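Local coordinates for protein WZI (Escherichia coli, PDB 2YNK) that is an outer membrane beta-barrel lectin that binds carbohydrate and underpins assembly of the group 1 capsule, at residues A[37-42]-A[178-183]; A[31-36]-A[140-145]; A[13-18]-A[25-30]; A[44-49]-A[53-58]. All coordinates share one frame; numbering follows the deposited sequence.

How the contacts relate
All four contacts involve the N-terminal helices and turns or the barrel parts they meet. Contacts 1 and 2 share helix 34-42 and have centres 12 Å apart. They are joined by a probable hydrogen bond from Gln179 N to Glu36 OE1, 3.0 Å long. Contact 4 follows helix 34-42 in the chain, and Leu41 CD2 of contact 1 meets its Leu55 CD2 at 3.6 Å. Contact 3 is tied to contact 4 by a salt bridge, Asp13 OD2 to Arg57 NE at 2.9 Å. Contacts 2 and 4 do not touch; their nearest atoms are about 8 Å apart. Bound alkyl chains touch contacts 1 and 2: octane at Pro182 and Glu183, dodecane at Leu143.

Contact 1 (A[37-42]-A[178-183]); sequences IARALK and EQAAPE. With OCT (N-octane), chain K.
Arg39 reaches from helix 34-42 to the loop 178-183 and meets Glu178 and Ala180. The aliphatic part of the arginine does the touching: its CD lies 3.5 Å from Glu178 OE1. Arg39 NE stays 4.5 Å from Glu178 OE1, too far for a salt bridge, so any attraction is probably weak. The guanidinium and carboxylate planes are 40° apart. Further along the loop, Ala180 CB approaches Arg39 NE at 4.4 Å. The arginine is extended as far as CD (chi1 177°), which carries CD to Glu178; turns at chi3 and chi4 then take the guanidinium past Ala180 toward Glu36. There NH1 forms a salt bridge with Glu36 OE2, its closer partner, within the same helix. On the loop side, Ala180 O accepts a bond from Arg176. At the far end of the loop, Pro182 CB packs on C1 of the bound octane at 3.6 Å. The loop leads from barrel strand 170-176 to strand 193-201, where Pro182 touches Trp193. Helix 34-42 turns Ile37 and Leu41 to helix 49-65.

Contact 2 (A[31-36]-A[140-145]); sequences PLSQEE and NQWLSF
Trp142 brings the pyrrole edge of its indole up to the carboxylate of Glu35, at the start of helix 34-42. Trp142 belongs to strand 141-145 of the 18-stranded antiparallel barrel. The contact therefore joins the N-terminal region to the barrel wall. Side chains alternate along this strand: Trp142 meets the N-terminal region, while the next residue, Leu143, touches a bound dodecane. Trp142 NE1 donates to Glu35 OE1 over 3.1 Å, with an N-H...O angle of 153°. The acceptor lies close to the ring plane, but the N-H meets OE1 from above the carboxylate plane, 61° out of it. The two side chains cross at about a right angle. Glu35 bends at chi2 (72°), which folds the carboxylate back against the indole edge. Ser33, at the N-cap position of the helix, adds a looser contact, with OG 3.9 Å from Trp142 CD1. Its hydroxyl is hydrogen-bonded to Arg176 O of the neighbouring strand and makes no capping bond. The indole also touches Ala135 and Lys137 of strand 127-138. The second carboxylate oxygen is held by Gly2 N, and this Glu35 OE2 lies 3.4 Å from Trp142 CZ2.

Contact 3 (A[13-18]-A[25-30]); sequences DLAWLS and LSLSTW
Leu27 packs on Leu14 and Ala15 of helix 8-19, and the indole of Trp30 turns its NE1 edge to the carbonyl of Leu27. Trp30 NE1 donates to Leu27 O over 2.9 Å, with an N-H...O angle of 142°. The oxygen is tilted slightly from the ring plane, and the donor stands above the carbonyl plane, 57° out of it. Phe86 meets the same indole edge-to-face. The bond ties the Trp30 side chain back to the backbone three residues earlier, where the chain enters strand 29-30, which pairs with strand 151-152. Toward the helix the packing is mainly apolar. The two methyls of Leu27 divide the work: CD1 lies over the Ala15 backbone and 3.6 Å from Ala15 CB, and CD2 meets Leu14 CD1 at 3.5 Å. Leu14 lies obliquely across Leu25 and Leu27, and its CD1 also touches Leu25 CD2 at 3.7 Å. Leu25 has CG anti to the backbone N (chi1 -177°), which carries CD2 toward Leu14. After helix 8-19 the chain folds back, so that 25-30 packs against the helix that precedes it, in the N-terminal part of the protein. Leu14 also packs on Ile37 and Ile58 from helices 34-42 and 49-65, and three helices share one apolar interface. One turn later in helix 8-19, Ser18 OG lies 3.8 Å from Leu25 O. Ser26 and Ser28 bond through their hydroxyls to Glu227 OE2 of a barrel strand.

Contact 4 (A[44-49]-A[53-58]); sequences AKPSYS and VVLARI
Leu55 leaves helix 49-65 with its CB directed at segment 44-49, and its branch ends make the contact with Ala44 and Pro46. From CB the side chain runs out through CG to two methyls. CD1 meets Pro46 CG at 3.7 Å and Ala44 CB at 4.0 Å. CD2 reaches Ala44 CB at 4.2 Å. The CD1 methyl lies against the CB, CG and CD side of the proline ring, and the two side chains cross at about a right angle. Leu55 also touches Leu17 of helix 8-19. Ala44 in turn touches Ile23.

The polar part of the contact is in the backbone. Val53 N donates to Ser49 O over 3.0 Å, with an N-H...O angle of 167°. The N-H points nearly straight at the carbonyl, as expected for the i to i+4 bond of an alpha helix. Val53 has CG1 anti to the backbone N (chi1 169°). CG2 is thereby left beside that N, 3.4 Å from Ser49 O.

Glu51 OE1 accepts bonds from Ser47 N and Tyr48 N, so a glutamate of the first turn satisfies backbone N-H groups just ahead of it. The whole is a connection between two consecutive helices, 34-42 and 49-65, whose linker packs back on the start of the second, on the surface of the N-terminal helical region.

Contact 1 (A[37-42]-A[178-183])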
loop_
_atom_site.group_PDB
_atom_site.type_symbol
_atom_site.label_atom_id
_atom_site.label_comp_id
_atom_site.label_asym_id
_atom_site.label_seq_id
_atom_site.Cartn_x
_atom_site.Cartn_y
_atom_site.Cartn_z
ATOM N N ILE A 37 0.935 -16.909 -0.273
ATOM C CA ILE A 37 2.156 -16.846 0.531
ATOM C C ILE A 37 2.598 -18.284 0.895
ATOM O O ILE A 37 3.773 -18.621 0.797
ATOM C CB ILE A 37 2.001 -15.999 1.816
ATOM C CG1 ILE A 37 1.402 -14.608 1.532
ATOM C CG2 ILE A 37 3.356 -15.796 2.478
ATOM C CD1 ILE A 37 1.198 -13.762 2.780
ATOM N N ALA A 38 1.637 -19.121 1.291
ATOM C CA ALA A 38 1.884 -20.497 1.729
ATOM C C ALA A 38 2.555 -21.339 0.639
ATOM O O ALA A 38 3.484 -22.113 0.905
ATOM C CB ALA A 38 0.573 -21.142 2.152
ATOM N N ARG A 39 2.064 -21.169 -0.585
ATOM C CA ARG A 39 2.541 -21.900 -1.743
ATOM C C ARG A 39 3.998 -21.544 -2.026
ATOM O O ARG A 39 4.854 -22.432 -2.122
ATOM C CB ARG A 39 1.635 -21.577 -2.931
ATOM C CG ARG A 39 2.011 -22.200 -4.260
ATOM C CD ARG A 39 1.084 -21.695 -5.359
ATOM N NE ARG A 39 1.816 -21.242 -6.541
ATOM C CZ ARG A 39 2.579 -20.148 -6.596
ATOM N NH1 ARG A 39 2.744 -19.365 -5.529
ATOM N NH2 ARG A 39 3.199 -19.837 -7.731
ATOM N N ALA A 40 4.289 -20.252 -2.140
ATOM C CA ALA A 40 5.666 -19.813 -2.355
ATOM C C ALA A 40 6.606 -20.316 -1.249
ATOM O O ALA A 40 7.748 -20.683 -1.528
ATOM C CB ALA A 40 5.740 -18.303 -2.479
ATOM N N LEU A 41 6.124 -20.360 -0.010
ATOM C CA LEU A 41 6.938 -20.834 1.116
ATOM C C LEU A 41 7.293 -22.322 1.006
ATOM O O LEU A 41 8.344 -22.746 1.480
ATOM C CB LEU A 41 6.240 -20.584 2.463
ATOM C CG LEU A 41 6.314 -19.192 3.104
ATOM C CD1 LEU A 41 5.671 -19.231 4.485
ATOM C CD2 LEU A 41 7.740 -18.678 3.202
ATOM N N LYS A 42 6.420 -23.108 0.387
ATOM C CA LYS A 42 6.628 -24.546 0.289
ATOM C C LYS A 42 7.682 -24.917 -0.747
ATOM O O LYS A 42 8.205 -26.031 -0.713
ATOM C CB LYS A 42 5.306 -25.261 0.003
ATOM C CG LYS A 42 4.406 -25.295 1.227
ATOM C CD LYS A 42 2.966 -25.654 0.892
ATOM C CE LYS A 42 2.035 -25.409 2.079
ATOM N NZ LYS A 42 0.671 -25.974 1.859
ATOM N N GLU A 178 -4.835 -18.881 -4.820
ATOM C CA GLU A 178 -3.547 -19.290 -5.380
ATOM C C GLU A 178 -3.418 -18.698 -6.771
ATOM O O GLU A 178 -4.406 -18.619 -7.503
ATOM C CB GLU A 178 -3.421 -20.806 -5.439
ATOM C CG GLU A 178 -2.922 -21.416 -4.145
ATOM C CD GLU A 178 -2.689 -22.909 -4.261
ATOM O OE1 GLU A 178 -1.981 -23.342 -5.199
ATOM O OE2 GLU A 178 -3.213 -23.654 -3.410
ATOM N N GLN A 179 -2.201 -18.295 -7.129
ATOM C CA GLN A 179 -1.961 -17.523 -8.338
ATOM C C GLN A 179 -0.990 -18.231 -9.281
ATOM O O GLN A 179 -0.106 -17.597 -9.861
ATOM C CB GLN A 179 -1.437 -16.128 -7.950
ATOM C CG GLN A 179 -2.503 -15.230 -7.325
ATOM C CD GLN A 179 -1.939 -14.201 -6.373
ATOM O OE1 GLN A 179 -1.140 -13.345 -6.760
ATOM N NE2 GLN A 179 -2.361 -14.271 -5.115
ATOM N N ALA A 180 -1.175 -19.541 -9.455
ATOM C CA ALA A 180 -0.322 -20.342 -10.348
ATOM C C ALA A 180 -0.498 -19.941 -11.807
ATOM O O ALA A 180 -1.429 -19.221 -12.149
ATOM C CB ALA A 180 -0.616 -21.825 -10.176
ATOM N N ALA A 181 0.406 -20.401 -12.667
ATOM C CA ALA A 181 0.328 -20.110 -14.103
ATOM C C ALA A 181 -0.808 -20.893 -14.765
ATOM O O ALA A 181 -1.234 -21.923 -14.247
ATOM C CB ALA A 181 1.651 -20.417 -14.777
ATOM N N PRO A 182 -1.307 -20.412 -15.911
ATOM C CA PRO A 182 -2.422 -21.115 -16.538
ATOM C C PRO A 182 -2.036 -22.512 -17.036
ATOM O O PRO A 182 -0.916 -22.702 -17.511
ATOM C CB PRO A 182 -2.802 -20.207 -17.717
ATOM C CG PRO A 182 -2.076 -18.924 -17.507
ATOM C CD PRO A 182 -0.864 -19.260 -16.710
ATOM N N GLU A 183 -2.962 -23.466 -16.912
ATOM C CA GLU A 183 -2.758 -24.853 -17.370
ATOM C C GLU A 183 -2.779 -24.970 -18.897
ATOM O O GLU A 183 -2.029 -25.767 -19.476
ATOM C CB GLU A 183 -3.840 -25.781 -16.801
ATOM C CG GLU A 183 -3.890 -25.880 -15.283
ATOM C CD GLU A 183 -5.220 -26.426 -14.780
ATOM O OE1 GLU A 183 -5.558 -27.589 -15.106
ATOM O OE2 GLU A 183 -5.940 -25.684 -14.072
HETATM C C1 OCT K . -5.859 -22.085 -17.278
HETATM C C2 OCT K . -6.505 -21.066 -18.192
HETATM C C3 OCT K . -6.825 -19.789 -17.422
HETATM C C4 OCT K . -7.484 -18.734 -18.309
HETATM C C5 OCT K . -7.043 -17.318 -17.938
HETATM C C6 OCT K . -5.884 -16.827 -18.808
HETATM C C7 OCT K . -5.093 -15.711 -18.123
HETATM C C8 OCT K . -4.792 -14.582 -19.083
#

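Contact 2 (A[31-36]-A[140-145])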
loop_
_atom_site.group_PDB
_atom_site.type_symbol
_atom_site.label_atom_id
_atom_site.label_comp_id
_atom_site.label_asym_id
_atom_site.label_seq_id
_atom_site.Cartn_x
_atom_site.Cartn_y
_atom_site.Cartn_z
ATOM N N PRO A 31 -4.584 -6.325 -1.017
ATOM C CA PRO A 31 -4.125 -7.327 -0.067
ATOM C C PRO A 31 -3.683 -8.622 -0.749
ATOM O O PRO A 31 -4.123 -8.922 -1.861
ATOM C CB PRO A 31 -5.360 -7.559 0.796
ATOM C CG PRO A 31 -6.476 -7.372 -0.142
ATOM C CD PRO A 31 -6.050 -6.248 -1.043
ATOM N N LEU A 32 -2.803 -9.367 -0.085
ATOM C CA LEU A 32 -2.310 -10.651 -0.609
ATOM C C LEU A 32 -3.144 -11.804 -0.067
ATOM O O LEU A 32 -3.502 -11.816 1.105
ATOM C CB LEU A 32 -0.853 -10.880 -0.194
ATOM C CG LEU A 32 0.164 -9.775 -0.472
ATOM C CD1 LEU A 32 1.450 -10.049 0.279
ATOM C CD2 LEU A 32 0.412 -9.642 -1.961
ATOM N N SER A 33 -3.433 -12.782 -0.914
ATOM C CA SER A 33 -3.994 -14.064 -0.459
ATOM C C SER A 33 -2.949 -14.853 0.330
ATOM O O SER A 33 -1.843 -15.038 -0.132
ATOM C CB SER A 33 -4.454 -14.888 -1.652
ATOM O OG SER A 33 -5.266 -14.110 -2.516
ATOM N N GLN A 34 -3.301 -15.299 1.527
ATOM C CA GLN A 34 -2.365 -16.037 2.375
ATOM C C GLN A 34 -1.969 -17.361 1.687
ATOM O O GLN A 34 -0.810 -17.767 1.705
ATOM C CB GLN A 34 -2.985 -16.308 3.759
ATOM C CG GLN A 34 -1.974 -16.414 4.889
ATOM C CD GLN A 34 -2.554 -17.001 6.165
ATOM O OE1 GLN A 34 -3.544 -16.507 6.704
ATOM N NE2 GLN A 34 -1.929 -18.065 6.661
ATOM N N GLU A 35 -2.950 -17.988 1.048
ATOM C CA GLU A 35 -2.771 -19.247 0.348
ATOM C C GLU A 35 -1.654 -19.144 -0.698
ATOM O O GLU A 35 -0.971 -20.142 -0.990
ATOM C CB GLU A 35 -4.092 -19.683 -0.311
ATOM C CG GLU A 35 -5.213 -20.055 0.665
ATOM C CD GLU A 35 -5.841 -18.863 1.400
ATOM O OE1 GLU A 35 -5.656 -17.692 0.983
ATOM O OE2 GLU A 35 -6.527 -19.093 2.418
ATOM N N GLU A 36 -1.472 -17.938 -1.242
ATOM C CA GLU A 36 -0.395 -17.649 -2.191
ATOM C C GLU A 36 0.953 -17.478 -1.477
ATOM O O GLU A 36 2.003 -17.858 -2.015
ATOM C CB GLU A 36 -0.743 -16.408 -3.027
ATOM C CG GLU A 36 0.380 -15.852 -3.896
ATOM C CD GLU A 36 0.866 -16.819 -4.961
ATOM O OE1 GLU A 36 0.164 -17.807 -5.272
ATOM O OE2 GLU A 36 1.967 -16.584 -5.496
ATOM N N ASN A 140 -11.274 -21.015 -5.937
ATOM C CA ASN A 140 -10.002 -20.276 -5.866
ATOM C C ASN A 140 -10.124 -18.725 -5.896
ATOM O O ASN A 140 -9.118 -18.017 -6.027
ATOM C CB ASN A 140 -9.039 -20.749 -6.966
ATOM C CG ASN A 140 -7.588 -20.444 -6.634
ATOM O OD1 ASN A 140 -7.151 -20.668 -5.509
ATOM N ND2 ASN A 140 -6.839 -19.913 -7.608
ATOM N N GLN A 141 -11.344 -18.206 -5.762
ATOM C CA GLN A 141 -11.554 -16.762 -5.705
ATOM C C GLN A 141 -11.961 -16.343 -4.300
ATOM O O GLN A 141 -12.774 -17.003 -3.655
ATOM C CB GLN A 141 -12.603 -16.298 -6.724
ATOM C CG GLN A 141 -12.475 -16.910 -8.111
ATOM C CD GLN A 141 -11.039 -16.997 -8.603
ATOM O OE1 GLN A 141 -10.304 -16.011 -8.589
ATOM N NE2 GLN A 141 -10.634 -18.184 -9.044
ATOM N N TRP A 142 -11.369 -15.250 -3.836
ATOM C CA TRP A 142 -11.763 -14.620 -2.580
ATOM C C TRP A 142 -12.721 -13.474 -2.825
ATOM O O TRP A 142 -12.392 -12.529 -3.549
ATOM C CB TRP A 142 -10.539 -14.082 -1.868
ATOM C CG TRP A 142 -9.833 -15.087 -1.016
ATOM C CD1 TRP A 142 -8.567 -15.622 -1.206
ATOM C CD2 TRP A 142 -10.327 -15.690 0.219
ATOM N NE1 TRP A 142 -8.253 -16.492 -0.194
ATOM C CE2 TRP A 142 -9.271 -16.586 0.688
ATOM C CE3 TRP A 142 -11.492 -15.581 0.954
ATOM C CZ2 TRP A 142 -9.403 -17.331 1.842
ATOM C CZ3 TRP A 142 -11.618 -16.343 2.116
ATOM C CH2 TRP A 142 -10.591 -17.194 2.552
ATOM N N LEU A 143 -13.906 -13.559 -2.226
ATOM C CA LEU A 143 -14.885 -12.485 -2.282
ATOM C C LEU A 143 -14.963 -11.843 -0.916
ATOM O O LEU A 143 -15.142 -12.533 0.087
ATOM C CB LEU A 143 -16.262 -13.011 -2.682
ATOM C CG LEU A 143 -17.369 -11.949 -2.813
ATOM C CD1 LEU A 143 -16.950 -10.804 -3.729
ATOM C CD2 LEU A 143 -18.660 -12.596 -3.303
ATOM N N SER A 144 -14.850 -10.520 -0.883
ATOM C CA SER A 144 -14.725 -9.791 0.368
ATOM C C SER A 144 -15.695 -8.608 0.491
ATOM O O SER A 144 -15.976 -7.930 -0.491
ATOM C CB SER A 144 -13.308 -9.266 0.462
ATOM O OG SER A 144 -13.139 -8.590 1.684
ATOM N N PHE A 145 -16.203 -8.363 1.694
ATOM C CA PHE A 145 -16.939 -7.132 1.970
ATOM C C PHE A 145 -16.405 -6.493 3.232
ATOM O O PHE A 145 -16.135 -7.183 4.213
ATOM C CB PHE A 145 -18.445 -7.358 2.127
ATOM C CG PHE A 145 -19.211 -6.079 2.356
ATOM C CD1 PHE A 145 -19.554 -5.259 1.291
ATOM C CD2 PHE A 145 -19.544 -5.665 3.640
ATOM C CE1 PHE A 145 -20.234 -4.063 1.503
ATOM C CE2 PHE A 145 -20.218 -4.479 3.857
ATOM C CZ PHE A 145 -20.564 -3.678 2.788
#

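Contact 3 (A[13-18]-A[25-30])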
loop_
_atom_site.group_PDB
_atom_site.type_symbol
_atom_site.label_atom_id
_atom_site.label_comp_id
_atom_site.label_asym_id
_atom_site.label_seq_id
_atom_site.Cartn_x
_atom_site.Cartn_y
_atom_site.Cartn_z
ATOM N N ASP A 13 10.009 -8.264 4.576
ATOM C CA ASP A 13 10.503 -9.621 4.727
ATOM C C ASP A 13 10.227 -10.481 3.475
ATOM O O ASP A 13 11.109 -11.199 3.004
ATOM C CB ASP A 13 9.916 -10.265 5.997
ATOM C CG ASP A 13 10.677 -9.871 7.267
ATOM O OD1 ASP A 13 11.442 -8.888 7.224
ATOM O OD2 ASP A 13 10.527 -10.541 8.314
ATOM N N LEU A 14 9.017 -10.398 2.930
ATOM C CA LEU A 14 8.697 -11.106 1.691
ATOM C C LEU A 14 9.530 -10.572 0.532
ATOM O O LEU A 14 10.037 -11.347 -0.278
ATOM C CB LEU A 14 7.209 -10.974 1.341
ATOM C CG LEU A 14 6.191 -11.736 2.193
ATOM C CD1 LEU A 14 4.798 -11.553 1.610
ATOM C CD2 LEU A 14 6.548 -13.211 2.277
ATOM N N ALA A 15 9.665 -9.249 0.453
ATOM C CA ALA A 15 10.398 -8.610 -0.645
ATOM C C ALA A 15 11.878 -8.981 -0.611
ATOM O O ALA A 15 12.525 -9.109 -1.651
ATOM C CB ALA A 15 10.227 -7.096 -0.590
ATOM N N TRP A 16 12.405 -9.136 0.596
ATOM C CA TRP A 16 13.783 -9.555 0.797
ATOM C C TRP A 16 13.957 -10.940 0.221
ATOM O O TRP A 16 14.835 -11.178 -0.604
ATOM C CB TRP A 16 14.101 -9.518 2.293
ATOM C CG TRP A 16 15.552 -9.693 2.683
ATOM C CD1 TRP A 16 16.493 -8.700 2.919
ATOM C CD2 TRP A 16 16.258 -10.953 2.957
ATOM N NE1 TRP A 16 17.700 -9.246 3.281
ATOM C CE2 TRP A 16 17.622 -10.589 3.333
ATOM C CE3 TRP A 16 15.907 -12.293 2.926
ATOM C CZ2 TRP A 16 18.579 -11.545 3.649
ATOM C CZ3 TRP A 16 16.876 -13.249 3.255
ATOM C CH2 TRP A 16 18.181 -12.882 3.603
ATOM N N LEU A 17 13.085 -11.855 0.627
ATOM C CA LEU A 17 13.147 -13.238 0.178
ATOM C C LEU A 17 12.955 -13.363 -1.338
ATOM O O LEU A 17 13.617 -14.178 -1.993
ATOM C CB LEU A 17 12.098 -14.074 0.925
ATOM C CG LEU A 17 12.393 -14.284 2.414
ATOM C CD1 LEU A 17 11.114 -14.539 3.190
ATOM C CD2 LEU A 17 13.384 -15.428 2.609
ATOM N N SER A 18 12.061 -12.545 -1.890
ATOM C CA SER A 18 11.703 -12.635 -3.308
ATOM C C SER A 18 12.826 -12.142 -4.206
ATOM O O SER A 18 13.145 -12.772 -5.207
ATOM C CB SER A 18 10.412 -11.852 -3.590
ATOM O OG SER A 18 10.256 -11.564 -4.972
ATOM N N LEU A 25 7.129 -14.549 -5.644
ATOM C CA LEU A 25 5.888 -14.050 -5.091
ATOM C C LEU A 25 5.671 -12.585 -5.413
ATOM O O LEU A 25 6.492 -11.738 -5.053
ATOM C CB LEU A 25 5.932 -14.203 -3.576
ATOM C CG LEU A 25 4.679 -13.792 -2.822
ATOM C CD1 LEU A 25 3.553 -14.722 -3.229
ATOM C CD2 LEU A 25 4.921 -13.849 -1.324
ATOM N N SER A 26 4.558 -12.270 -6.060
ATOM C CA SER A 26 4.245 -10.877 -6.341
ATOM C C SER A 26 3.863 -10.122 -5.063
ATOM O O SER A 26 3.068 -10.605 -4.246
ATOM C CB SER A 26 3.109 -10.771 -7.340
ATOM O OG SER A 26 2.934 -9.421 -7.715
ATOM N N LEU A 27 4.441 -8.940 -4.899
ATOM C CA LEU A 27 4.109 -8.076 -3.784
ATOM C C LEU A 27 3.595 -6.727 -4.276
ATOM O O LEU A 27 3.698 -5.742 -3.560
ATOM C CB LEU A 27 5.339 -7.872 -2.905
ATOM C CG LEU A 27 5.940 -9.130 -2.285
ATOM C CD1 LEU A 27 7.222 -8.793 -1.535
ATOM C CD2 LEU A 27 4.944 -9.799 -1.360
ATOM N N SER A 28 3.032 -6.675 -5.482
ATOM C CA SER A 28 2.591 -5.394 -6.046
ATOM C C SER A 28 1.063 -5.246 -6.106
ATOM O O SER A 28 0.555 -4.252 -6.621
ATOM C CB SER A 28 3.200 -5.183 -7.431
ATOM O OG SER A 28 2.581 -6.017 -8.384
ATOM N N THR A 29 0.338 -6.222 -5.569
ATOM C CA THR A 29 -1.104 -6.136 -5.453
ATOM C C THR A 29 -1.534 -6.618 -4.078
ATOM O O THR A 29 -1.612 -7.825 -3.826
ATOM C CB THR A 29 -1.796 -6.951 -6.543
ATOM O OG1 THR A 29 -1.594 -6.298 -7.796
ATOM C CG2 THR A 29 -3.268 -7.060 -6.298
ATOM N N TRP A 30 -1.794 -5.650 -3.192
ATOM C CA TRP A 30 -2.346 -5.916 -1.873
ATOM C C TRP A 30 -3.815 -5.610 -1.851
ATOM O O TRP A 30 -4.269 -4.734 -2.575
ATOM C CB TRP A 30 -1.638 -5.079 -0.836
ATOM C CG TRP A 30 -0.187 -5.430 -0.712
ATOM C CD1 TRP A 30 0.824 -5.198 -1.632
ATOM C CD2 TRP A 30 0.462 -6.115 0.406
ATOM N NE1 TRP A 30 2.019 -5.676 -1.169
ATOM C CE2 TRP A 30 1.872 -6.234 0.049
ATOM C CE3 TRP A 30 0.031 -6.616 1.624
ATOM C CZ2 TRP A 30 2.792 -6.829 0.890
ATOM C CZ3 TRP A 30 0.966 -7.217 2.465
ATOM C CH2 TRP A 30 2.315 -7.320 2.105
#

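Contact 4 (A[44-49]-A[53-58])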
loop_
_atom_site.group_PDB
_atom_site.type_symbol
_atom_site.label_atom_id
_atom_site.label_comp_id
_atom_site.label_asym_id
_atom_site.label_seq_id
_atom_site.Cartn_x
_atom_site.Cartn_y
_atom_site.Cartn_z
ATOM N N ALA A 44 10.464 -22.934 -1.181
ATOM C CA ALA A 44 11.484 -21.969 -0.790
ATOM C C ALA A 44 12.858 -22.630 -0.804
ATOM O O ALA A 44 13.051 -23.698 -0.221
ATOM C CB ALA A 44 11.184 -21.407 0.593
ATOM N N LYS A 45 13.808 -21.973 -1.464
ATOM C CA LYS A 45 15.173 -22.456 -1.556
ATOM C C LYS A 45 16.122 -21.479 -0.858
ATOM O O LYS A 45 16.690 -20.588 -1.494
ATOM C CB LYS A 45 15.556 -22.658 -3.025
ATOM C CG LYS A 45 14.803 -23.810 -3.688
ATOM C CD LYS A 45 15.300 -24.098 -5.101
ATOM C CE LYS A 45 14.520 -25.232 -5.760
ATOM N NZ LYS A 45 15.114 -25.662 -7.064
ATOM N N PRO A 46 16.267 -21.623 0.469
ATOM C CA PRO A 46 17.299 -20.892 1.192
ATOM C C PRO A 46 18.655 -21.580 1.083
ATOM O O PRO A 46 18.719 -22.789 0.876
ATOM C CB PRO A 46 16.803 -20.919 2.639
ATOM C CG PRO A 46 15.966 -22.145 2.734
ATOM C CD PRO A 46 15.358 -22.349 1.377
ATOM N N SER A 47 19.723 -20.798 1.196
ATOM C CA SER A 47 21.084 -21.330 1.235
ATOM C C SER A 47 21.982 -20.638 2.269
ATOM O O SER A 47 23.109 -21.073 2.491
ATOM C CB SER A 47 21.717 -21.231 -0.151
ATOM O OG SER A 47 21.603 -19.917 -0.660
ATOM N N TYR A 48 21.491 -19.569 2.896
ATOM C CA TYR A 48 22.211 -18.909 3.979
ATOM C C TYR A 48 21.371 -18.920 5.250
ATOM O O TYR A 48 20.168 -19.153 5.196
ATOM C CB TYR A 48 22.573 -17.487 3.583
ATOM C CG TYR A 48 23.491 -17.419 2.385
ATOM C CD1 TYR A 48 24.867 -17.564 2.528
ATOM C CD2 TYR A 48 22.982 -17.215 1.105
ATOM C CE1 TYR A 48 25.710 -17.498 1.431
ATOM C CE2 TYR A 48 23.813 -17.148 0.001
ATOM C CZ TYR A 48 25.174 -17.288 0.167
ATOM O OH TYR A 48 25.995 -17.227 -0.934
ATOM N N SER A 49 22.015 -18.691 6.390
ATOM C CA SER A 49 21.335 -18.734 7.684
ATOM C C SER A 49 20.464 -17.492 7.838
ATOM O O SER A 49 19.356 -17.552 8.379
ATOM C CB SER A 49 22.349 -18.809 8.821
ATOM O OG SER A 49 23.576 -19.346 8.361
ATOM N N VAL A 53 16.375 -17.358 8.917
ATOM C CA VAL A 53 15.846 -16.394 9.884
ATOM C C VAL A 53 14.656 -15.610 9.313
ATOM O O VAL A 53 13.594 -15.540 9.929
ATOM C CB VAL A 53 16.939 -15.392 10.327
ATOM C CG1 VAL A 53 16.335 -14.236 11.116
ATOM C CG2 VAL A 53 18.012 -16.094 11.142
ATOM N N VAL A 54 14.827 -15.033 8.130
ATOM C CA VAL A 54 13.732 -14.309 7.502
ATOM C C VAL A 54 12.557 -15.252 7.245
ATOM O O VAL A 54 11.444 -14.956 7.653
ATOM C CB VAL A 54 14.158 -13.589 6.203
ATOM C CG1 VAL A 54 12.953 -12.937 5.544
ATOM C CG2 VAL A 54 15.231 -12.543 6.490
ATOM N N LEU A 55 12.806 -16.385 6.591
ATOM C CA LEU A 55 11.759 -17.387 6.333
ATOM C C LEU A 55 10.880 -17.698 7.546
ATOM O O LEU A 55 9.653 -17.722 7.445
ATOM C CB LEU A 55 12.373 -18.712 5.841
ATOM C CG LEU A 55 12.588 -18.873 4.334
ATOM C CD1 LEU A 55 13.004 -20.302 4.017
ATOM C CD2 LEU A 55 11.342 -18.492 3.544
ATOM N N ALA A 56 11.507 -17.953 8.686
ATOM C CA ALA A 56 10.769 -18.373 9.877
ATOM C C ALA A 56 9.842 -17.260 10.351
ATOM O O ALA A 56 8.810 -17.515 10.977
ATOM C CB ALA A 56 11.733 -18.780 10.988
ATOM N N ARG A 57 10.225 -16.026 10.028
ATOM C CA ARG A 57 9.484 -14.826 10.425
ATOM C C ARG A 57 8.148 -14.716 9.702
ATOM O O ARG A 57 7.173 -14.257 10.288
ATOM C CB ARG A 57 10.344 -13.574 10.185
ATOM C CG ARG A 57 10.523 -12.693 11.414
ATOM C CD ARG A 57 11.954 -12.198 11.565
ATOM N NE ARG A 57 12.405 -11.423 10.409
ATOM C CZ ARG A 57 13.655 -10.990 10.226
ATOM N NH1 ARG A 57 14.610 -11.241 11.121
ATOM N NH2 ARG A 57 13.955 -10.287 9.134
ATOM N N ILE A 58 8.081 -15.159 8.450
ATOM C CA ILE A 58 6.838 -15.041 7.665
ATOM C C ILE A 58 5.598 -15.597 8.372
ATOM O O ILE A 58 4.623 -14.879 8.562
ATOM C CB ILE A 58 6.951 -15.692 6.276
ATOM C CG1 ILE A 58 8.108 -15.075 5.464
ATOM C CG2 ILE A 58 5.634 -15.573 5.517
ATOM C CD1 ILE A 58 8.204 -13.566 5.473
#